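Local coordinates for protein plantazolicin methyltransferase BamL (Bacillus amyloliquefaciens subsp. plantarum, PDB 5DM0) that probably transfers methyl groups from S-adenosylmethionine to the N-terminal amine of desmethylplantazolicin, and is held here with S-adenosyl-L-homocysteine and a triazolic substrate analog, at residues D165-G170 / S192-E197; E171-A176 / Y184-Y189. All coordinates share one frame; numbering follows the deposited sequence.

Contact 1: D165-G170 / S192-E197; sequences DRNSLG and SLTMEE. With 5D8 (ethyl 2-(2-{2-[(1S)-1-amino-4-carbamimidamidobutyl]-1,3-thiazol-4-yl}-5-methyl-1,3-oxazol-4-yl)-1,3-thiazole-4-carboxylate), chain E.
Arg-166 and Glu-197 form an end-on salt bridge at the edge of a Rossmann-like methyltransferase domain, where the chain leaves strand 157-164 and meets the start of helix 195-206. Each terminal nitrogen takes its own oxygen: NH2 of Arg-166 lies 2.9 Å from OE1 of Glu-197, and NH1 of Arg-166 lies 3.0 Å from OE2 of Glu-197. The guanidinium and carboxylate planes are turned 48° apart, so the pair is far from coplanar. NH2 of Arg-166 also donates to the carbonyl O of Ser-192 at 2.8 Å, in the plane of that carbonyl, while CG2 of Thr-194 lies over one guanidinium face, off toward its rim. A bend at chi3 (75°) carries the guanidinium back to these acceptors.

Behind the salt bridge stands a capping box. OG1 of Thr-194 accepts from N of Glu-197, and OE1 of Glu-197 accepts in return from N of Thr-194, on the same carboxylate face that Arg-166 NH2 approaches. The backbone is tied nearby, N of Arg-166 donating to O of Leu-193 at 2.9 Å. Asp-165 joins both sides: OD1 closes an Asx turn by accepting from N of Asn-167, and OD2 takes the N-H of Met-195 at 3.1 Å from above the carboxylate plane, a bent bond. Leu-261 of strand 260-268 packs on Asp-165, Leu-193 and Met-195. Toward the substrate pocket, OG of Ser-192 is hydrogen-bonded to O of Gln-188 and accepts from NH1 of the bound analog at 2.9 Å.

Contact 2: E171-A176 / Y184-Y189; sequences EGLNTA and YLKDQY. With 5D8 (ethyl 2-(2-{2-[(1S)-1-amino-4-carbamimidamidobutyl]-1,3-thiazol-4-yl}-5-methyl-1,3-oxazol-4-yl)-1,3-thiazole-4-carboxylate), chain E.
The backbones of 171-176 and 184-189 come closest at Leu-173 and Leu-185, whose CA atoms are 6.7 Å apart, where the short helix 169-173 runs into a type I turn from Leu-173 to Ala-176 beside helix 179-191. Leu-185 carries most of the packing. Its CD1 reaches the carbonyl O of Gly-172 at 3.3 Å and meets CB of Ala-176 at 4.0 Å, while the other methyl, CD2, lies 3.7 Å from thiazole atom C1 of the analog; one leucine fork thus spans the turn and the ligand. Gly-172 brings its backbone close to Tyr-189: OH of Tyr-189 lies 3.5 Å from CA of Gly-172. These helices belong to the segment between strand 157-164 and strand 212-217 of the Rossmann-like methyltransferase fold, and helix 179-191 lines the substrate pocket. The carbonyl O of Gly-172 is gripped twice from its own side, by N of Thr-175 and by OG1 of Thr-175 at 2.6 Å. A chi1 of 64° turns this OG1 back to the Gly-172 oxygen, in the carbonyl plane; it also bonds to OH of Tyr-35. At the outer edge, the side chains of Leu-173 and Lys-186 cross at about a right angle, CD2 of Leu-173 resting near CG of Lys-186. On the ligand side, Tyr-184, hydrogen-bonded to Asp-36, sets its OH 3.1 Å from thiazole sulfur S5 of the analog, and the carbonyl O of Gln-188 accepts from the analog's NH2 at 3.0 Å.

Overall arrangement
Contact 2 is nested within the chain loop that contact 1 closes, and both share helix 169-173; their centres are 12 Å apart. Both are partly buried, with centres about 15 Å (contact 1) and about 18 Å (contact 2) from the centre of the chain. Contact 1 is largely polar, built on charged groups and backbone bonds where the chain leaves the central sheet, whereas contact 2 is mainly van der Waals packing between a short helix with its turn and helix 179-191. Tyr-189 joins them directly, its ring and carbonyl packing against Asp-165, Arg-166, Ser-168 and Leu-169. Contact 1 meets the analog at its guanidinium end, while contact 2 also lies along its thiazole.

Contact 1: D165-G170 / S192-E197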
loop_
_atom_site.group_PDB
_atom_site.type_symbol
_atom_site.label_atom_id
_atom_site.label_comp_id
_atom_site.label_asym_id
_atom_site.label_seq_id
_atom_site.Cartn_x
_atom_site.Cartn_y
_atom_site.Cartn_z
ATOM N N ASP A 165 -11.394 -1.918 -0.165
ATOM C CA ASP A 165 -12.389 -2.405 0.798
ATOM C C ASP A 165 -13.315 -3.345 0.050
ATOM O O ASP A 165 -13.834 -3.001 -1.010
ATOM C CB ASP A 165 -13.192 -1.260 1.444
ATOM C CG ASP A 165 -14.154 -1.756 2.537
ATOM O OD1 ASP A 165 -14.996 -2.648 2.263
ATOM O OD2 ASP A 165 -14.087 -1.253 3.684
ATOM N N ARG A 166 -13.532 -4.522 0.622
ATOM C CA ARG A 166 -14.345 -5.565 0.003
ATOM C C ARG A 166 -15.724 -5.082 -0.474
ATOM O O ARG A 166 -16.199 -5.475 -1.551
ATOM C CB ARG A 166 -14.506 -6.726 0.983
ATOM C CG ARG A 166 -15.282 -7.899 0.417
ATOM C CD ARG A 166 -15.018 -9.175 1.190
ATOM N NE ARG A 166 -15.687 -9.217 2.488
ATOM C CZ ARG A 166 -15.061 -9.303 3.663
ATOM N NH1 ARG A 166 -15.776 -9.360 4.781
ATOM N NH2 ARG A 166 -13.723 -9.324 3.725
ATOM N N ASN A 167 -16.360 -4.224 0.319
ATOM C CA ASN A 167 -17.711 -3.762 -0.009
ATOM C C ASN A 167 -17.801 -2.738 -1.148
ATOM O O ASN A 167 -18.897 -2.318 -1.499
ATOM C CB ASN A 167 -18.427 -3.237 1.242
ATOM C CG ASN A 167 -18.776 -4.344 2.221
ATOM O OD1 ASN A 167 -19.234 -5.411 1.823
ATOM N ND2 ASN A 167 -18.606 -4.074 3.516
ATOM N N SER A 168 -16.656 -2.338 -1.701
ATOM C CA SER A 168 -16.616 -1.358 -2.788
ATOM C C SER A 168 -16.611 -1.986 -4.178
ATOM O O SER A 168 -16.415 -1.277 -5.179
ATOM C CB SER A 168 -15.394 -0.452 -2.637
ATOM O OG SER A 168 -15.554 0.412 -1.532
ATOM N N LEU A 169 -16.841 -3.299 -4.234
ATOM C CA LEU A 169 -16.843 -4.062 -5.492
ATOM C C LEU A 169 -17.663 -3.404 -6.610
ATOM O O LEU A 169 -17.196 -3.308 -7.751
ATOM C CB LEU A 169 -17.317 -5.503 -5.244
ATOM C CG LEU A 169 -17.536 -6.442 -6.447
ATOM C CD1 LEU A 169 -16.287 -6.519 -7.328
ATOM C CD2 LEU A 169 -17.915 -7.826 -5.950
ATOM N N GLY A 170 -18.866 -2.939 -6.272
ATOM C CA GLY A 170 -19.775 -2.318 -7.241
ATOM C C GLY A 170 -19.183 -1.124 -7.964
ATOM O O GLY A 170 -19.309 -1.005 -9.183
ATOM N N SER A 192 -10.331 -8.979 -0.398
ATOM C CA SER A 192 -10.052 -7.788 0.404
ATOM C C SER A 192 -10.669 -7.862 1.795
ATOM O O SER A 192 -11.579 -8.664 2.049
ATOM C CB SER A 192 -10.534 -6.526 -0.322
ATOM O OG SER A 192 -10.058 -6.503 -1.651
ATOM N N LEU A 193 -10.140 -7.043 2.703
ATOM C CA LEU A 193 -10.736 -6.844 4.018
ATOM C C LEU A 193 -11.804 -5.759 3.950
ATOM O O LEU A 193 -11.877 -5.002 2.978
ATOM C CB LEU A 193 -9.661 -6.449 5.049
ATOM C CG LEU A 193 -8.532 -7.442 5.372
ATOM C CD1 LEU A 193 -7.612 -6.900 6.458
ATOM C CD2 LEU A 193 -9.077 -8.789 5.803
ATOM N N THR A 194 -12.646 -5.713 4.980
ATOM C CA THR A 194 -13.531 -4.588 5.231
ATOM C C THR A 194 -12.835 -3.706 6.259
ATOM O O THR A 194 -11.911 -4.156 6.932
ATOM C CB THR A 194 -14.865 -5.038 5.856
ATOM O OG1 THR A 194 -14.601 -5.787 7.049
ATOM C CG2 THR A 194 -15.673 -5.894 4.880
ATOM N N MET A 195 -13.278 -2.459 6.378
ATOM C CA MET A 195 -12.781 -1.569 7.417
ATOM C C MET A 195 -12.883 -2.223 8.799
ATOM O O MET A 195 -11.944 -2.150 9.592
ATOM C CB MET A 195 -13.543 -0.243 7.391
ATOM C CG MET A 195 -13.182 0.706 8.521
ATOM S SD MET A 195 -11.436 1.117 8.443
ATOM C CE MET A 195 -11.396 1.973 6.885
ATOM N N GLU A 196 -14.017 -2.874 9.058
ATOM C CA GLU A 196 -14.267 -3.568 10.326
ATOM C C GLU A 196 -13.146 -4.566 10.647
ATOM O O GLU A 196 -12.592 -4.560 11.754
ATOM C CB GLU A 196 -15.639 -4.265 10.279
ATOM C CG GLU A 196 -16.066 -4.946 11.578
ATOM C CD GLU A 196 -17.433 -5.615 11.475
ATOM O OE1 GLU A 196 -17.892 -5.922 10.352
ATOM O OE2 GLU A 196 -18.054 -5.849 12.530
ATOM N N GLU A 197 -12.809 -5.406 9.675
ATOM C CA GLU A 197 -11.749 -6.409 9.835
ATOM C C GLU A 197 -10.369 -5.763 9.953
ATOM O O GLU A 197 -9.538 -6.170 10.775
ATOM C CB GLU A 197 -11.758 -7.379 8.653
ATOM C CG GLU A 197 -13.005 -8.241 8.608
ATOM C CD GLU A 197 -13.197 -8.978 7.288
ATOM O OE1 GLU A 197 -12.466 -8.701 6.307
ATOM O OE2 GLU A 197 -14.091 -9.854 7.240
HETATM C C1 5D8 E . -8.001 -2.950 -8.289
HETATM C C2 5D8 E . -7.095 -2.049 -7.728
HETATM C C3 5D8 E . -8.376 1.206 -7.636
HETATM C C4 5D8 E . -5.567 -3.670 -7.822
HETATM C C5 5D8 E . -7.173 1.402 -6.815
HETATM C C6 5D8 E . -7.429 -0.630 -7.474
HETATM C C8 5D8 E . -9.266 2.286 -8.080
HETATM C C11 5D8 E . -10.830 3.732 -9.314
HETATM C C12 5D8 E . -10.079 4.346 -8.309
HETATM O O14 5D8 E . -11.223 6.385 -8.352
HETATM C C13 5D8 E . -10.220 5.781 -7.997
HETATM O O15 5D8 E . -9.125 6.456 -7.312
HETATM N N2 5D8 E . -9.187 3.544 -7.646
HETATM S S1 5D8 E . -10.363 2.073 -9.382
HETATM N N1 5D8 E . -8.476 -0.041 -8.099
HETATM O O9 5D8 E . -6.586 0.169 -6.727
HETATM C C7 5D8 E . -6.549 2.544 -6.055
HETATM S S5 5D8 E . -7.033 -4.378 -8.451
HETATM N N3 5D8 E . -5.792 -2.382 -7.503
HETATM C CA 5D8 E . -4.326 -4.479 -7.729
HETATM N N 5D8 E . -3.233 -3.616 -7.281
HETATM C CB 5D8 E . -4.482 -5.675 -6.790
HETATM C CG 5D8 E . -5.116 -5.345 -5.442
HETATM C CD 5D8 E . -4.681 -6.404 -4.429
HETATM N NE 5D8 E . -5.478 -6.203 -3.211
HETATM C CZ 5D8 E . -6.599 -6.741 -2.921
HETATM N NH1 5D8 E . -7.168 -6.465 -1.819
HETATM N NH2 5D8 E . -7.173 -7.544 -3.729
HETATM C C9 5D8 E . -9.210 7.846 -6.990
HETATM C C10 5D8 E . -8.015 8.575 -7.578
#

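Contact 2: E171-A176 / Y184-Y189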
loop_
_atom_site.group_PDB
_atom_site.type_symbol
_atom_site.label_atom_id
_atom_site.label_comp_id
_atom_site.label_asym_id
_atom_site.label_seq_id
_atom_site.Cartn_x
_atom_site.Cartn_y
_atom_site.Cartn_z
ATOM N N GLU A 171 -18.519 -0.244 -7.218
ATOM C CA GLU A 171 -17.861 0.923 -7.819
ATOM C C GLU A 171 -16.603 0.500 -8.570
ATOM O O GLU A 171 -16.267 1.085 -9.598
ATOM C CB GLU A 171 -17.527 1.986 -6.766
ATOM C CG GLU A 171 -18.750 2.676 -6.168
ATOM C CD GLU A 171 -19.658 1.710 -5.419
ATOM O OE1 GLU A 171 -19.170 1.052 -4.469
ATOM O OE2 GLU A 171 -20.846 1.595 -5.801
ATOM N N GLY A 172 -15.917 -0.515 -8.050
ATOM C CA GLY A 172 -14.798 -1.135 -8.765
ATOM C C GLY A 172 -15.220 -1.607 -10.147
ATOM O O GLY A 172 -14.575 -1.272 -11.148
ATOM N N LEU A 173 -16.323 -2.357 -10.202
ATOM C CA LEU A 173 -16.815 -2.946 -11.456
ATOM C C LEU A 173 -17.187 -1.916 -12.514
ATOM O O LEU A 173 -17.148 -2.216 -13.703
ATOM C CB LEU A 173 -17.981 -3.906 -11.205
ATOM C CG LEU A 173 -17.642 -5.269 -10.593
ATOM C CD1 LEU A 173 -18.897 -5.953 -10.074
ATOM C CD2 LEU A 173 -16.906 -6.179 -11.576
ATOM N N ASN A 174 -17.516 -0.699 -12.083
ATOM C CA ASN A 174 -17.817 0.383 -13.018
ATOM C C ASN A 174 -16.595 0.892 -13.802
ATOM O O ASN A 174 -16.749 1.595 -14.805
ATOM C CB ASN A 174 -18.553 1.525 -12.306
ATOM C CG ASN A 174 -19.943 1.119 -11.820
ATOM O OD1 ASN A 174 -20.600 0.253 -12.404
ATOM N ND2 ASN A 174 -20.396 1.746 -10.746
ATOM N N THR A 175 -15.392 0.532 -13.347
ATOM C CA THR A 175 -14.150 0.899 -14.042
ATOM C C THR A 175 -13.644 -0.218 -14.974
ATOM O O THR A 175 -12.687 -0.017 -15.730
ATOM C CB THR A 175 -13.018 1.252 -13.056
ATOM O OG1 THR A 175 -12.691 0.094 -12.275
ATOM C CG2 THR A 175 -13.421 2.402 -12.137
ATOM N N ALA A 176 -14.276 -1.387 -14.904
ATOM C CA ALA A 176 -13.880 -2.542 -15.717
ATOM C C ALA A 176 -14.342 -2.363 -17.157
ATOM O O ALA A 176 -15.463 -1.909 -17.405
ATOM C CB ALA A 176 -14.439 -3.832 -15.135
ATOM N N TYR A 184 -11.455 -10.342 -12.797
ATOM C CA TYR A 184 -10.286 -9.915 -12.044
ATOM C C TYR A 184 -10.730 -9.196 -10.774
ATOM O O TYR A 184 -10.349 -9.588 -9.665
ATOM C CB TYR A 184 -9.432 -9.000 -12.924
ATOM C CG TYR A 184 -8.342 -8.215 -12.224
ATOM C CD1 TYR A 184 -7.381 -8.857 -11.437
ATOM C CD2 TYR A 184 -8.244 -6.835 -12.393
ATOM C CE1 TYR A 184 -6.373 -8.137 -10.816
ATOM C CE2 TYR A 184 -7.236 -6.103 -11.782
ATOM C CZ TYR A 184 -6.304 -6.761 -10.994
ATOM O OH TYR A 184 -5.304 -6.049 -10.376
ATOM N N LEU A 185 -11.556 -8.169 -10.944
ATOM C CA LEU A 185 -12.017 -7.363 -9.802
ATOM C C LEU A 185 -12.886 -8.146 -8.830
ATOM O O LEU A 185 -12.770 -7.982 -7.622
ATOM C CB LEU A 185 -12.722 -6.089 -10.275
ATOM C CG LEU A 185 -11.866 -5.099 -11.079
ATOM C CD1 LEU A 185 -12.703 -3.911 -11.523
ATOM C CD2 LEU A 185 -10.633 -4.618 -10.311
ATOM N N LYS A 186 -13.753 -9.005 -9.352
ATOM C CA LYS A 186 -14.545 -9.871 -8.483
ATOM C C LYS A 186 -13.638 -10.673 -7.541
ATOM O O LYS A 186 -13.889 -10.756 -6.336
ATOM C CB LYS A 186 -15.456 -10.777 -9.322
ATOM C CG LYS A 186 -16.603 -10.019 -9.981
ATOM C CD LYS A 186 -17.483 -10.938 -10.811
ATOM C CE LYS A 186 -18.606 -10.154 -11.471
ATOM N NZ LYS A 186 -19.481 -11.023 -12.316
ATOM N N ASP A 187 -12.554 -11.229 -8.082
ATOM C CA ASP A 187 -11.592 -11.961 -7.265
ATOM C C ASP A 187 -10.815 -11.054 -6.304
ATOM O O ASP A 187 -10.577 -11.425 -5.157
ATOM C CB ASP A 187 -10.630 -12.762 -8.148
ATOM C CG ASP A 187 -11.268 -14.012 -8.731
ATOM O OD1 ASP A 187 -12.401 -14.368 -8.323
ATOM O OD2 ASP A 187 -10.629 -14.651 -9.598
ATOM N N GLN A 188 -10.421 -9.878 -6.777
ATOM C CA GLN A 188 -9.646 -8.947 -5.945
ATOM C C GLN A 188 -10.473 -8.441 -4.767
ATOM O O GLN A 188 -10.002 -8.429 -3.635
ATOM C CB GLN A 188 -9.149 -7.760 -6.759
ATOM C CG GLN A 188 -8.206 -8.124 -7.901
ATOM C CD GLN A 188 -7.049 -9.022 -7.477
ATOM O OE1 GLN A 188 -6.794 -10.067 -8.097
ATOM N NE2 GLN A 188 -6.354 -8.637 -6.418
ATOM N N TYR A 189 -11.707 -8.026 -5.038
ATOM C CA TYR A 189 -12.539 -7.500 -3.961
ATOM C C TYR A 189 -12.914 -8.598 -2.961
ATOM O O TYR A 189 -12.946 -8.346 -1.755
ATOM C CB TYR A 189 -13.758 -6.749 -4.515
ATOM C CG TYR A 189 -13.417 -5.345 -4.976
ATOM C CD1 TYR A 189 -13.447 -4.268 -4.084
ATOM C CD2 TYR A 189 -13.060 -5.093 -6.302
ATOM C CE1 TYR A 189 -13.131 -2.989 -4.500
ATOM C CE2 TYR A 189 -12.737 -3.821 -6.730
ATOM C CZ TYR A 189 -12.774 -2.772 -5.823
ATOM O OH TYR A 189 -12.459 -1.507 -6.219
HETATM C C1 5D8 E . -8.001 -2.950 -8.289
HETATM C C2 5D8 E . -7.095 -2.049 -7.728
HETATM C C3 5D8 E . -8.376 1.206 -7.636
HETATM C C4 5D8 E . -5.567 -3.670 -7.822
HETATM C C5 5D8 E . -7.173 1.402 -6.815
HETATM C C6 5D8 E . -7.429 -0.630 -7.474
HETATM C C8 5D8 E . -9.266 2.286 -8.080
HETATM C C11 5D8 E . -10.830 3.732 -9.314
HETATM C C12 5D8 E . -10.079 4.346 -8.309
HETATM O O14 5D8 E . -11.223 6.385 -8.352
HETATM C C13 5D8 E . -10.220 5.781 -7.997
HETATM O O15 5D8 E . -9.125 6.456 -7.312
HETATM N N2 5D8 E . -9.187 3.544 -7.646
HETATM S S1 5D8 E . -10.363 2.073 -9.382
HETATM N N1 5D8 E . -8.476 -0.041 -8.099
HETATM O O9 5D8 E . -6.586 0.169 -6.727
HETATM C C7 5D8 E . -6.549 2.544 -6.055
HETATM S S5 5D8 E . -7.033 -4.378 -8.451
HETATM N N3 5D8 E . -5.792 -2.382 -7.503
HETATM C CA 5D8 E . -4.326 -4.479 -7.729
HETATM N N 5D8 E . -3.233 -3.616 -7.281
HETATM C CB 5D8 E . -4.482 -5.675 -6.790
HETATM C CG 5D8 E . -5.116 -5.345 -5.442
HETATM C CD 5D8 E . -4.681 -6.404 -4.429
HETATM N NE 5D8 E . -5.478 -6.203 -3.211
HETATM C CZ 5D8 E . -6.599 -6.741 -2.921
HETATM N NH1 5D8 E . -7.168 -6.465 -1.819
HETATM N NH2 5D8 E . -7.173 -7.544 -3.729
HETATM C C9 5D8 E . -9.210 7.846 -6.990
HETATM C C10 5D8 E . -8.015 8.575 -7.578
#